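Long-range contacts in beta-n-acetylhexosaminidase (PDB 4AZI), which probably cleaves terminal beta-linked N-acetylglucosamine from the non-reducing ends of glycans, as a family 20 exo-beta-N-acetylglucosaminidase of Streptococcus pneumoniae: residues Met58-Asn63 against Lys160-Lys165; Gly172-Phe177 against Arg220-Met225; Ile247-Lys252 against Tyr270-Thr275; Ala260-Leu265 against Leu309-Tyr314. The protein carries 2 engineered substitutions. All blocks are in the same frame, centred on the assembly; numbering follows the deposited sequence.

Contact 1: Met58-Asn63 against Lys160-Lys165; sequences MTITAN and KALIGK
A small beta hairpin, strands 60-62 and 65-67, lies on the outside of helix 153-170, one of the helices that surround the TIM barrel of this family 20 module. Strand 60-62 runs obliquely against the local helix direction, at 143° between their N-to-C senses, and the two short axes come within 8.1 Å.

I60 has the largest share of the packing. CG1 stands anti to the carbonyl carbon (chi1 -64°), which splits the side chain over two helical positions: CG2 rests 3.8 Å from A161 CB, while CD1 reaches down to L162 CA at 3.7 Å. The same CD1 meets the flank of K165, whose aliphatic chain slides past I60 in the opposite direction, with I60 CD1 3.7 Å from K165 CG. A161 points its methyl toward the strand, where it also touches T61 O.

M58 approaches differently. Its CB starts out away from the helix, but bends at chi2 and chi3 bring the tip back, and M58 CE crosses L162 CD1 obliquely at 3.7 Å. L162 can meet it because its CG is anti to the backbone N. V72 and I76 of helix 69-83 pack on M58 as well, so this end of the contact is buried between two helices.

The solvent edge is looser and more polar: K165 CE passes 3.7 Å from T59 O, and beyond it one water makes weak bonds to T59 O, T61 OG1 and K165 NZ, each at 3.3 Å.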
# COMPACT_ATOMS: atom_id res chain seq x y z
N MET A 58 20.63 -1.88 -10.29
CA MET A 58 19.50 -1.36 -11.04
C MET A 58 19.67 -1.58 -12.54
O MET A 58 19.09 -0.85 -13.35
CB MET A 58 19.29 0.13 -10.73
CG MET A 58 18.73 0.41 -9.35
SD MET A 58 17.07 -0.26 -9.10
CE MET A 58 16.05 0.90 -9.99
N THR A 59 20.47 -2.58 -12.91
CA THR A 59 20.70 -2.93 -14.31
C THR A 59 19.39 -3.43 -14.92
O THR A 59 18.73 -4.29 -14.34
CB THR A 59 21.79 -4.01 -14.46
OG1 THR A 59 23.02 -3.55 -13.88
CG2 THR A 59 22.03 -4.36 -15.92
N ILE A 60 19.04 -2.90 -16.09
CA ILE A 60 17.82 -3.28 -16.78
C ILE A 60 18.13 -3.78 -18.18
O ILE A 60 18.90 -3.15 -18.92
CB ILE A 60 16.82 -2.09 -16.86
CG1 ILE A 60 16.34 -1.65 -15.47
CG2 ILE A 60 15.63 -2.41 -17.77
CD1 ILE A 60 15.66 -2.72 -14.64
N THR A 61 17.54 -4.91 -18.55
CA THR A 61 17.60 -5.40 -19.92
C THR A 61 16.21 -5.38 -20.54
O THR A 61 15.29 -6.00 -20.02
CB THR A 61 18.18 -6.82 -19.97
OG1 THR A 61 19.41 -6.83 -19.27
CG2 THR A 61 18.42 -7.25 -21.41
N ALA A 62 16.08 -4.66 -21.65
CA ALA A 62 14.83 -4.53 -22.39
C ALA A 62 15.14 -3.92 -23.76
O ALA A 62 16.14 -3.21 -23.92
CB ALA A 62 13.85 -3.64 -21.64
N ASN A 63 14.28 -4.21 -24.73
CA ASN A 63 14.37 -3.61 -26.05
C ASN A 63 15.66 -3.97 -26.79
O ASN A 63 16.17 -3.18 -27.58
CB ASN A 63 14.22 -2.09 -25.96
CG ASN A 63 12.88 -1.67 -25.40
OD1 ASN A 63 11.84 -2.17 -25.83
ND2 ASN A 63 12.89 -0.75 -24.45
N LYS A 160 8.11 -2.58 -17.52
CA LYS A 160 7.88 -3.96 -17.13
C LYS A 160 9.12 -4.64 -16.57
O LYS A 160 9.05 -5.38 -15.58
CB LYS A 160 7.35 -4.79 -18.30
CG LYS A 160 5.91 -4.49 -18.68
CD LYS A 160 5.41 -5.50 -19.69
CE LYS A 160 4.75 -4.82 -20.87
NZ LYS A 160 4.28 -5.83 -21.87
N ALA A 161 10.26 -4.41 -17.22
CA ALA A 161 11.54 -4.96 -16.77
C ALA A 161 11.91 -4.37 -15.41
O ALA A 161 12.32 -5.11 -14.52
CB ALA A 161 12.64 -4.70 -17.80
N LEU A 162 11.75 -3.05 -15.27
CA LEU A 162 12.01 -2.35 -14.00
C LEU A 162 11.16 -2.88 -12.85
O LEU A 162 11.66 -3.19 -11.78
CB LEU A 162 11.79 -0.84 -14.16
CG LEU A 162 12.10 0.01 -12.91
CD1 LEU A 162 13.57 -0.14 -12.53
CD2 LEU A 162 11.76 1.47 -13.17
N ILE A 163 9.85 -3.00 -13.09
CA ILE A 163 8.95 -3.54 -12.06
C ILE A 163 9.27 -5.00 -11.74
O ILE A 163 9.13 -5.43 -10.60
CB ILE A 163 7.47 -3.30 -12.41
CG1 ILE A 163 7.14 -1.83 -12.15
CG2 ILE A 163 6.57 -4.19 -11.56
CD1 ILE A 163 6.00 -1.31 -12.97
N GLY A 164 9.72 -5.74 -12.75
CA GLY A 164 10.25 -7.10 -12.57
C GLY A 164 11.40 -7.17 -11.57
O GLY A 164 11.42 -8.05 -10.70
N LYS A 165 12.36 -6.26 -11.69
CA LYS A 165 13.49 -6.20 -10.74
C LYS A 165 13.02 -5.92 -9.32
O LYS A 165 13.40 -6.65 -8.41
CB LYS A 165 14.55 -5.18 -11.17
CG LYS A 165 15.38 -5.62 -12.36
CD LYS A 165 16.19 -6.89 -12.10
CE LYS A 165 16.82 -7.37 -13.40
NZ LYS A 165 17.61 -8.62 -13.27
O HOH W 1 18.77 -7.18 -16.02

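Contact 2: Gly172-Phe177 against Arg220-Met225; sequences GKTKIF and RGLQPM. With EDO (1,2-ethanediol), chain E.
Strands 176-180 and 223-227 are the fourth and fifth staves of the parallel TIM barrel, and this is where their pairing begins. The tight part is a parallel ladder in which Q223 spends both backbone groups on the neighbouring strand: Q223 N donates to K175 O at 2.8 Å, nearly along the C=O axis, and F177 N returns a bond to Q223 O at 3.0 Å. M225 N then reaches F177 O at 3.0 Å in a more bent bond (142° at the hydrogen), from above the carbonyl plane.

Beside this ladder, I176 and Q223 lie side by side on one face, and I176 CG2 crosses to M225 CB at 3.8 Å. L222, just ahead of its strand, tucks CD2 against T174 OG1 at 3.5 Å, and its CD1 meets the CB of F177, whose ring turns away towards M167 of helix 153-170.

Towards G172 and G221 the backbones part and water enters. One molecule accepts from G172 N at 2.7 Å and donates to T174 O and G221 O, bridging the gap. K173 extends outward, its NZ bonded to an ethanediol probably left by crystallisation and also to F169 O of helix 153-170.

P224 fits the pattern without cost: its backbone faces strand 246-249, where its carbonyl pairs with L246. The N of P224 also faces that side, so its lack of an N-H removes no bond to strand 176-180.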
# COMPACT_ATOMS: atom_id res chain seq x y z
N GLY A 172 9.63 -13.41 -1.77
CA GLY A 172 10.05 -14.09 -0.55
C GLY A 172 10.35 -13.19 0.64
O GLY A 172 10.78 -13.68 1.67
N LYS A 173 10.11 -11.88 0.49
CA LYS A 173 10.25 -10.94 1.61
C LYS A 173 8.88 -10.41 2.05
O LYS A 173 8.68 -10.07 3.22
CB LYS A 173 11.18 -9.77 1.23
CG LYS A 173 12.62 -10.18 0.90
CD LYS A 173 13.53 -8.97 0.78
CE LYS A 173 14.95 -9.36 0.36
NZ LYS A 173 15.00 -10.09 -0.94
N THR A 174 7.95 -10.34 1.11
CA THR A 174 6.59 -9.87 1.37
C THR A 174 5.62 -10.86 0.72
O THR A 174 6.00 -11.62 -0.17
CB THR A 174 6.39 -8.43 0.82
OG1 THR A 174 6.54 -8.41 -0.60
CG2 THR A 174 7.40 -7.45 1.43
N LYS A 175 4.37 -10.87 1.18
CA LYS A 175 3.35 -11.72 0.54
C LYS A 175 2.72 -10.99 -0.63
O LYS A 175 2.39 -11.61 -1.65
CB LYS A 175 2.24 -12.12 1.51
CG LYS A 175 2.67 -12.85 2.78
CD LYS A 175 1.42 -13.23 3.58
CE LYS A 175 1.75 -14.18 4.72
NZ LYS A 175 2.55 -13.54 5.80
N ILE A 176 2.51 -9.68 -0.47
CA ILE A 176 1.72 -8.92 -1.44
C ILE A 176 2.56 -7.90 -2.20
O ILE A 176 3.52 -7.37 -1.66
CB ILE A 176 0.50 -8.23 -0.78
CG1 ILE A 176 -0.44 -9.27 -0.16
CG2 ILE A 176 -0.29 -7.40 -1.80
CD1 ILE A 176 -1.36 -8.76 0.93
N PHE A 177 2.22 -7.67 -3.47
CA PHE A 177 2.82 -6.57 -4.24
C PHE A 177 1.72 -5.77 -4.93
O PHE A 177 0.95 -6.31 -5.73
CB PHE A 177 3.82 -7.11 -5.28
CG PHE A 177 4.64 -6.03 -5.96
CD1 PHE A 177 4.19 -5.40 -7.11
CD2 PHE A 177 5.89 -5.64 -5.43
CE1 PHE A 177 4.94 -4.40 -7.73
CE2 PHE A 177 6.65 -4.66 -6.05
CZ PHE A 177 6.17 -4.04 -7.20
N ARG A 220 6.51 -14.86 -9.49
CA ARG A 220 7.51 -14.59 -8.46
C ARG A 220 6.97 -14.88 -7.05
O ARG A 220 7.61 -14.55 -6.06
CB ARG A 220 8.03 -13.16 -8.60
CG ARG A 220 8.93 -12.95 -9.81
CD ARG A 220 8.95 -11.49 -10.23
NE ARG A 220 9.72 -11.24 -11.45
CZ ARG A 220 9.22 -11.31 -12.69
NH1 ARG A 220 7.95 -11.64 -12.89
NH2 ARG A 220 10.00 -11.06 -13.74
N GLY A 221 5.80 -15.50 -6.97
CA GLY A 221 5.27 -15.95 -5.67
C GLY A 221 4.72 -14.80 -4.84
O GLY A 221 4.62 -14.89 -3.62
N LEU A 222 4.35 -13.72 -5.52
CA LEU A 222 3.77 -12.56 -4.86
C LEU A 222 2.26 -12.51 -5.21
O LEU A 222 1.88 -12.75 -6.36
CB LEU A 222 4.49 -11.29 -5.31
CG LEU A 222 5.91 -11.01 -4.79
CD1 LEU A 222 6.69 -10.14 -5.77
CD2 LEU A 222 5.90 -10.35 -3.42
N GLN A 223 1.42 -12.25 -4.21
CA GLN A 223 -0.02 -12.03 -4.45
C GLN A 223 -0.21 -10.65 -5.09
O GLN A 223 0.16 -9.64 -4.48
CB GLN A 223 -0.80 -12.11 -3.13
CG GLN A 223 -2.25 -11.63 -3.21
CD GLN A 223 -3.10 -12.46 -4.16
OE1 GLN A 223 -3.67 -11.95 -5.14
NE2 GLN A 223 -3.20 -13.75 -3.87
N PRO A 224 -0.81 -10.60 -6.30
CA PRO A 224 -0.94 -9.26 -6.89
C PRO A 224 -2.05 -8.44 -6.24
O PRO A 224 -3.03 -8.98 -5.74
CB PRO A 224 -1.24 -9.54 -8.38
CG PRO A 224 -1.77 -10.93 -8.42
CD PRO A 224 -1.22 -11.67 -7.23
N MET A 225 -1.85 -7.13 -6.19
CA MET A 225 -2.88 -6.21 -5.73
C MET A 225 -2.87 -5.02 -6.67
O MET A 225 -1.81 -4.63 -7.18
CB MET A 225 -2.63 -5.77 -4.29
CG MET A 225 -3.78 -4.95 -3.71
SD MET A 225 -3.76 -4.71 -1.92
CE MET A 225 -2.43 -3.54 -1.71
C1 EDO E . 18.22 -8.79 -3.59
O1 EDO E . 19.40 -8.15 -4.06
C2 EDO E . 18.58 -9.61 -2.35
O2 EDO E . 17.64 -9.31 -1.31
O HOH W 2 6.95 -13.54 -1.91

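Contact 3: Ile247-Lys252 against Tyr270-Thr275; sequences ISYWSK and YKFLNT. With OAN (O-(2-acetamido-2-deoxy D-glucopyranosylidene) amino-N-phenylcarbamate), chain C.
Strands 246-249 and 271-282 are consecutive parallel staves of the TIM barrel, joined through helix 262-267 in a beta-alpha-beta unit, and W250, just after the first, belongs to the inhibitor pocket. The ladder starts with a nearly straight bond from I247 N to K271 O (3.0 Å), continues from L273 N to I247 O (2.9 Å) and from Y249 N to L273 O (3.2 Å), and closes with T275 N on Y249 O (3.0 Å).

A hydroxyl relay reinforces it. S248 OG, anti to its backbone N, donates to T275 OG1 at 2.8 Å, and T275 OG1 donates in turn to L273 O at 2.9 Å, approaching from well above the carbonyl plane. L273 O thus holds two donors, Y249 N and T275 OG1, and each hydroxyl is directed by the bond it donates.

Opposite S248 the packing is apolar. I247 CD1 sits over the face of the Y270 ring, 4.2 Å from its centroid, a CH-pi contact, and F272 CD1 lies beside the CB atoms of I247 and Y249.

W250 adopts the crowded chi1 (68°), which swings its indole away from segment 270-275 and toward the ligand. The acetamido methyl of the inhibitor lies over one indole face, S251 CB lies over the rim of the opposite face, and W250 CZ3 touches OAN OAQ at 3.2 Å. D229 accepts from W250 NE1.

Around this pair, L265 of helix 262-267 packs on Y249, Y270 and F272, while strand 321-329 continues the barrel, with M325 touching S248 and T275.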
# COMPACT_ATOMS: atom_id res chain seq x y z
N ILE A 247 -8.15 -6.67 -4.89
CA ILE A 247 -8.56 -5.33 -5.32
C ILE A 247 -8.54 -4.35 -4.13
O ILE A 247 -9.28 -4.52 -3.15
CB ILE A 247 -9.95 -5.34 -6.00
CG1 ILE A 247 -10.04 -6.35 -7.18
CG2 ILE A 247 -10.38 -3.94 -6.40
CD1 ILE A 247 -9.35 -5.93 -8.47
N SER A 248 -7.70 -3.34 -4.21
CA SER A 248 -7.73 -2.29 -3.19
C SER A 248 -8.85 -1.33 -3.57
O SER A 248 -8.66 -0.45 -4.41
CB SER A 248 -6.36 -1.61 -3.09
OG SER A 248 -6.41 -0.51 -2.21
N TYR A 249 -10.03 -1.52 -2.97
CA TYR A 249 -11.23 -0.76 -3.34
C TYR A 249 -11.40 0.49 -2.49
O TYR A 249 -11.62 0.40 -1.29
CB TYR A 249 -12.51 -1.61 -3.30
CG TYR A 249 -13.61 -1.01 -4.17
CD1 TYR A 249 -14.34 0.10 -3.74
CD2 TYR A 249 -13.88 -1.53 -5.44
CE1 TYR A 249 -15.32 0.67 -4.54
CE2 TYR A 249 -14.86 -0.96 -6.24
CZ TYR A 249 -15.57 0.15 -5.79
OH TYR A 249 -16.55 0.72 -6.59
N TRP A 250 -11.32 1.65 -3.14
CA TRP A 250 -11.35 2.92 -2.41
C TRP A 250 -12.55 3.78 -2.72
O TRP A 250 -12.96 4.57 -1.89
CB TRP A 250 -10.05 3.67 -2.64
CG TRP A 250 -9.90 4.15 -4.06
CD1 TRP A 250 -9.47 3.42 -5.16
CD2 TRP A 250 -10.25 5.46 -4.58
NE1 TRP A 250 -9.50 4.18 -6.29
CE2 TRP A 250 -9.96 5.42 -6.01
CE3 TRP A 250 -10.73 6.64 -4.02
CZ2 TRP A 250 -10.16 6.52 -6.83
CZ3 TRP A 250 -10.93 7.74 -4.86
CH2 TRP A 250 -10.66 7.68 -6.23
N SER A 251 -13.11 3.65 -3.93
CA SER A 251 -14.27 4.47 -4.37
C SER A 251 -14.89 3.92 -5.65
O SER A 251 -14.22 3.25 -6.45
CB SER A 251 -13.86 5.95 -4.53
OG SER A 251 -14.84 6.74 -5.17
N LYS A 252 -16.18 4.19 -5.84
CA LYS A 252 -16.87 3.83 -7.08
C LYS A 252 -16.83 5.01 -8.06
O LYS A 252 -17.33 4.94 -9.18
CB LYS A 252 -18.31 3.39 -6.80
CG LYS A 252 -19.05 2.83 -8.01
CD LYS A 252 -20.41 2.26 -7.66
CE LYS A 252 -21.53 3.29 -7.62
NZ LYS A 252 -21.94 3.80 -8.97
N TYR A 270 -13.87 -11.40 -7.49
CA TYR A 270 -12.78 -10.65 -6.84
C TYR A 270 -12.87 -10.61 -5.32
O TYR A 270 -13.97 -10.67 -4.76
CB TYR A 270 -12.70 -9.23 -7.40
CG TYR A 270 -12.09 -9.16 -8.77
CD1 TYR A 270 -10.76 -9.46 -8.97
CD2 TYR A 270 -12.86 -8.78 -9.88
CE1 TYR A 270 -10.18 -9.39 -10.22
CE2 TYR A 270 -12.29 -8.71 -11.15
CZ TYR A 270 -10.94 -9.02 -11.30
OH TYR A 270 -10.34 -8.96 -12.53
N LYS A 271 -11.72 -10.52 -4.67
CA LYS A 271 -11.65 -10.30 -3.22
C LYS A 271 -11.10 -8.90 -2.96
O LYS A 271 -10.33 -8.38 -3.76
CB LYS A 271 -10.75 -11.34 -2.57
CG LYS A 271 -11.31 -12.74 -2.64
CD LYS A 271 -10.24 -13.75 -2.99
CE LYS A 271 -9.52 -14.27 -1.76
NZ LYS A 271 -10.30 -15.30 -1.01
N PHE A 272 -11.51 -8.30 -1.85
CA PHE A 272 -11.25 -6.88 -1.60
C PHE A 272 -10.37 -6.65 -0.39
O PHE A 272 -10.52 -7.33 0.61
CB PHE A 272 -12.57 -6.11 -1.39
CG PHE A 272 -13.51 -6.16 -2.56
CD1 PHE A 272 -13.23 -5.46 -3.73
CD2 PHE A 272 -14.69 -6.89 -2.49
CE1 PHE A 272 -14.09 -5.49 -4.80
CE2 PHE A 272 -15.56 -6.92 -3.57
CZ PHE A 272 -15.26 -6.22 -4.73
N LEU A 273 -9.47 -5.68 -0.51
CA LEU A 273 -8.89 -5.02 0.65
C LEU A 273 -9.62 -3.68 0.77
O LEU A 273 -9.49 -2.83 -0.12
CB LEU A 273 -7.38 -4.83 0.50
CG LEU A 273 -6.68 -4.06 1.66
CD1 LEU A 273 -6.85 -4.77 3.00
CD2 LEU A 273 -5.21 -3.81 1.37
N ASN A 274 -10.43 -3.54 1.83
CA ASN A 274 -11.30 -2.36 2.01
C ASN A 274 -10.49 -1.10 2.32
O ASN A 274 -10.10 -0.86 3.46
CB ASN A 274 -12.35 -2.63 3.10
CG ASN A 274 -13.34 -1.48 3.30
OD1 ASN A 274 -13.39 -0.53 2.51
ND2 ASN A 274 -14.13 -1.57 4.36
N THR A 275 -10.26 -0.31 1.28
CA THR A 275 -9.38 0.84 1.32
C THR A 275 -10.21 2.11 1.19
O THR A 275 -9.92 2.99 0.37
CB THR A 275 -8.35 0.72 0.18
OG1 THR A 275 -7.74 -0.57 0.25
CG2 THR A 275 -7.27 1.79 0.26
CAH OAN C . -6.09 5.22 -5.33
CAG OAN C . -6.07 6.67 -4.83
OAN OAN C . -6.53 6.94 -3.73
NAI OAN C . -5.54 7.57 -5.66
CAB OAN C . -5.40 9.01 -5.38
CAC OAN C . -4.14 9.26 -4.56
OAJ OAN C . -3.01 9.31 -5.44
CAD OAN C . -4.24 10.55 -3.77
OAK OAN C . -3.02 10.71 -3.06
CAE OAN C . -5.40 10.45 -2.77
CAF OAN C . -5.65 11.71 -1.93
OAM OAN C . -6.06 12.79 -2.77
OAL OAN C . -6.66 10.08 -3.40
CAA OAN C . -6.65 9.59 -4.68
NAY OAN C . -7.80 9.60 -5.32
OAQ OAN C . -8.86 10.13 -4.64
CAP OAN C . -9.79 10.74 -5.43
OAR OAN C . -10.82 11.19 -4.93
NAO OAN C . -9.51 10.82 -6.74
CAS OAN C . -10.31 11.34 -7.68
CAT OAN C . -10.58 10.57 -8.81
CAU OAN C . -11.41 11.07 -9.83
CAV OAN C . -11.97 12.33 -9.71
CAW OAN C . -11.70 13.12 -8.58
CAX OAN C . -10.87 12.63 -7.56
O HOH W 3 -14.01 0.67 -0.03

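Contact 4: Ala260-Leu265 against Leu309-Tyr314; sequences ASPQYL and LASTKY
P262, in the first turn of helix 262-267, makes most of the direct contact between this helix and the type II turn L309-T312, part of the loop that leads to strand 321-329 of the TIM barrel. Each ring carbon beyond CA has a nearest partner in the turn. P262 CB faces the methyl L309 CD1 at 4.1 Å. P262 CG lies 3.5 Å from A310 O and 3.9 Å from T312 CG2, both to the same side of it. P262 CD finishes the circuit 3.4 Å from S311 OG. The ring thereby packs against the turn, and Y249 of the barrel packs on it too.

The turn is braced from within: S311, at positive phi, sends its hydroxyl back to A310 O, and T312 OG1 joins T312 N on L309 O. S261, as N-cap, accepts from Y264 N at 2.9 Å.

Farther out, Q263 bends at chi2 and runs past T312 in the opposite direction, its amide reaching the turn through two waters. One accepts from Q263 NE2 at 3.1 Å and donates to S311 O at 2.7 Å; the other donates to both Q263 OE1 and S311 OG.

The proline ring meets methyls and oxygens directly, while hydrogen-bonded links across the contact run through water. Proline suits the place: at the first helical position, its lack of an N-H costs the helix no bond, and its ring is left to pack against the turn.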
# COMPACT_ATOMS: atom_id res chain seq x y z
N ALA A 260 -16.41 0.42 -11.79
CA ALA A 260 -17.18 -0.76 -11.45
C ALA A 260 -17.61 -0.69 -9.99
O ALA A 260 -16.90 -0.13 -9.14
CB ALA A 260 -16.37 -2.03 -11.70
N SER A 261 -18.80 -1.21 -9.70
CA SER A 261 -19.26 -1.28 -8.33
C SER A 261 -18.56 -2.44 -7.63
O SER A 261 -18.10 -3.37 -8.31
CB SER A 261 -20.77 -1.47 -8.29
OG SER A 261 -21.12 -2.74 -8.81
N PRO A 262 -18.48 -2.39 -6.29
CA PRO A 262 -17.97 -3.54 -5.55
C PRO A 262 -18.85 -4.77 -5.77
O PRO A 262 -18.32 -5.88 -5.86
CB PRO A 262 -18.03 -3.09 -4.08
CG PRO A 262 -18.21 -1.63 -4.11
CD PRO A 262 -18.90 -1.30 -5.40
N GLN A 263 -20.16 -4.56 -5.87
CA GLN A 263 -21.10 -5.64 -6.20
C GLN A 263 -20.69 -6.32 -7.52
O GLN A 263 -20.59 -7.56 -7.59
CB GLN A 263 -22.55 -5.13 -6.33
CG GLN A 263 -23.21 -4.67 -5.05
CD GLN A 263 -23.23 -3.15 -4.90
OE1 GLN A 263 -22.29 -2.47 -5.30
NE2 GLN A 263 -24.31 -2.62 -4.34
N TYR A 264 -20.46 -5.52 -8.56
CA TYR A 264 -20.08 -6.05 -9.86
C TYR A 264 -18.76 -6.83 -9.84
O TYR A 264 -18.67 -7.91 -10.42
CB TYR A 264 -20.02 -4.95 -10.93
CG TYR A 264 -19.85 -5.53 -12.32
CD1 TYR A 264 -20.95 -5.96 -13.05
CD2 TYR A 264 -18.58 -5.70 -12.88
CE1 TYR A 264 -20.81 -6.51 -14.32
CE2 TYR A 264 -18.42 -6.24 -14.15
CZ TYR A 264 -19.54 -6.65 -14.85
OH TYR A 264 -19.41 -7.20 -16.10
N LEU A 265 -17.74 -6.27 -9.20
CA LEU A 265 -16.44 -6.95 -9.08
C LEU A 265 -16.51 -8.24 -8.25
O LEU A 265 -15.91 -9.23 -8.63
CB LEU A 265 -15.36 -6.01 -8.55
CG LEU A 265 -15.00 -4.81 -9.42
CD1 LEU A 265 -13.97 -3.94 -8.69
CD2 LEU A 265 -14.47 -5.26 -10.77
N LEU A 309 -17.55 -1.39 2.23
CA LEU A 309 -16.89 -0.97 1.00
C LEU A 309 -17.51 0.34 0.52
O LEU A 309 -18.70 0.58 0.73
CB LEU A 309 -16.98 -2.06 -0.08
CG LEU A 309 -16.12 -3.30 0.20
CD1 LEU A 309 -16.69 -4.53 -0.47
CD2 LEU A 309 -14.67 -3.09 -0.22
N ALA A 310 -16.69 1.19 -0.10
CA ALA A 310 -17.16 2.49 -0.60
C ALA A 310 -18.31 2.31 -1.57
O ALA A 310 -18.30 1.38 -2.37
CB ALA A 310 -16.01 3.24 -1.26
N SER A 311 -19.29 3.22 -1.51
CA SER A 311 -20.54 3.17 -2.30
C SER A 311 -21.55 2.10 -1.86
O SER A 311 -22.56 1.87 -2.55
CB SER A 311 -20.26 3.06 -3.81
OG SER A 311 -19.96 1.73 -4.21
N THR A 312 -21.31 1.46 -0.71
CA THR A 312 -22.24 0.47 -0.18
C THR A 312 -22.60 0.76 1.27
O THR A 312 -21.84 1.39 2.01
CB THR A 312 -21.69 -0.98 -0.25
OG1 THR A 312 -20.57 -1.13 0.64
CG2 THR A 312 -21.30 -1.37 -1.67
N LYS A 313 -23.78 0.28 1.66
CA LYS A 313 -24.29 0.44 3.02
C LYS A 313 -24.23 -0.91 3.74
O LYS A 313 -24.97 -1.84 3.41
CB LYS A 313 -25.72 0.99 2.98
CG LYS A 313 -26.37 1.21 4.33
CD LYS A 313 -27.77 1.80 4.16
CE LYS A 313 -28.52 1.91 5.48
NZ LYS A 313 -27.73 2.71 6.46
N TYR A 314 -23.31 -1.01 4.70
CA TYR A 314 -23.10 -2.22 5.48
C TYR A 314 -24.01 -2.20 6.71
O TYR A 314 -24.13 -1.16 7.36
CB TYR A 314 -21.63 -2.32 5.90
CG TYR A 314 -21.27 -3.57 6.66
CD1 TYR A 314 -20.91 -4.74 5.99
CD2 TYR A 314 -21.26 -3.59 8.06
CE1 TYR A 314 -20.58 -5.90 6.68
CE2 TYR A 314 -20.92 -4.74 8.77
CZ TYR A 314 -20.58 -5.89 8.07
OH TYR A 314 -20.25 -7.03 8.76
O HOH W 4 -24.62 0.20 -3.17
O HOH W 5 -22.09 0.58 -5.31

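How the contacts relate
All four contacts lie within one TIM-barrel catalytic module. Contacts 1, 2 and 3 follow in series along the chain, whereas the segments of contacts 3 and 4 alternate. Contact 1 is peripheral; helix 153-170, on which it rests, runs on to strand 176-180 of contact 2, about 18 Å away between centres. Contacts 2 and 3, about 17 Å apart between centres, join neighbouring staves: strands 223-227 and 246-249 pair, and M225 SD packs on L273 CD2. Contact 4, about 9 Å from contact 3 between centres, covers it from outside through helix 262-267, and Y249 OH probably bonds to A260 O. The series passes from outer shell to barrel wall, then to the inhibitor pocket and its outer covering.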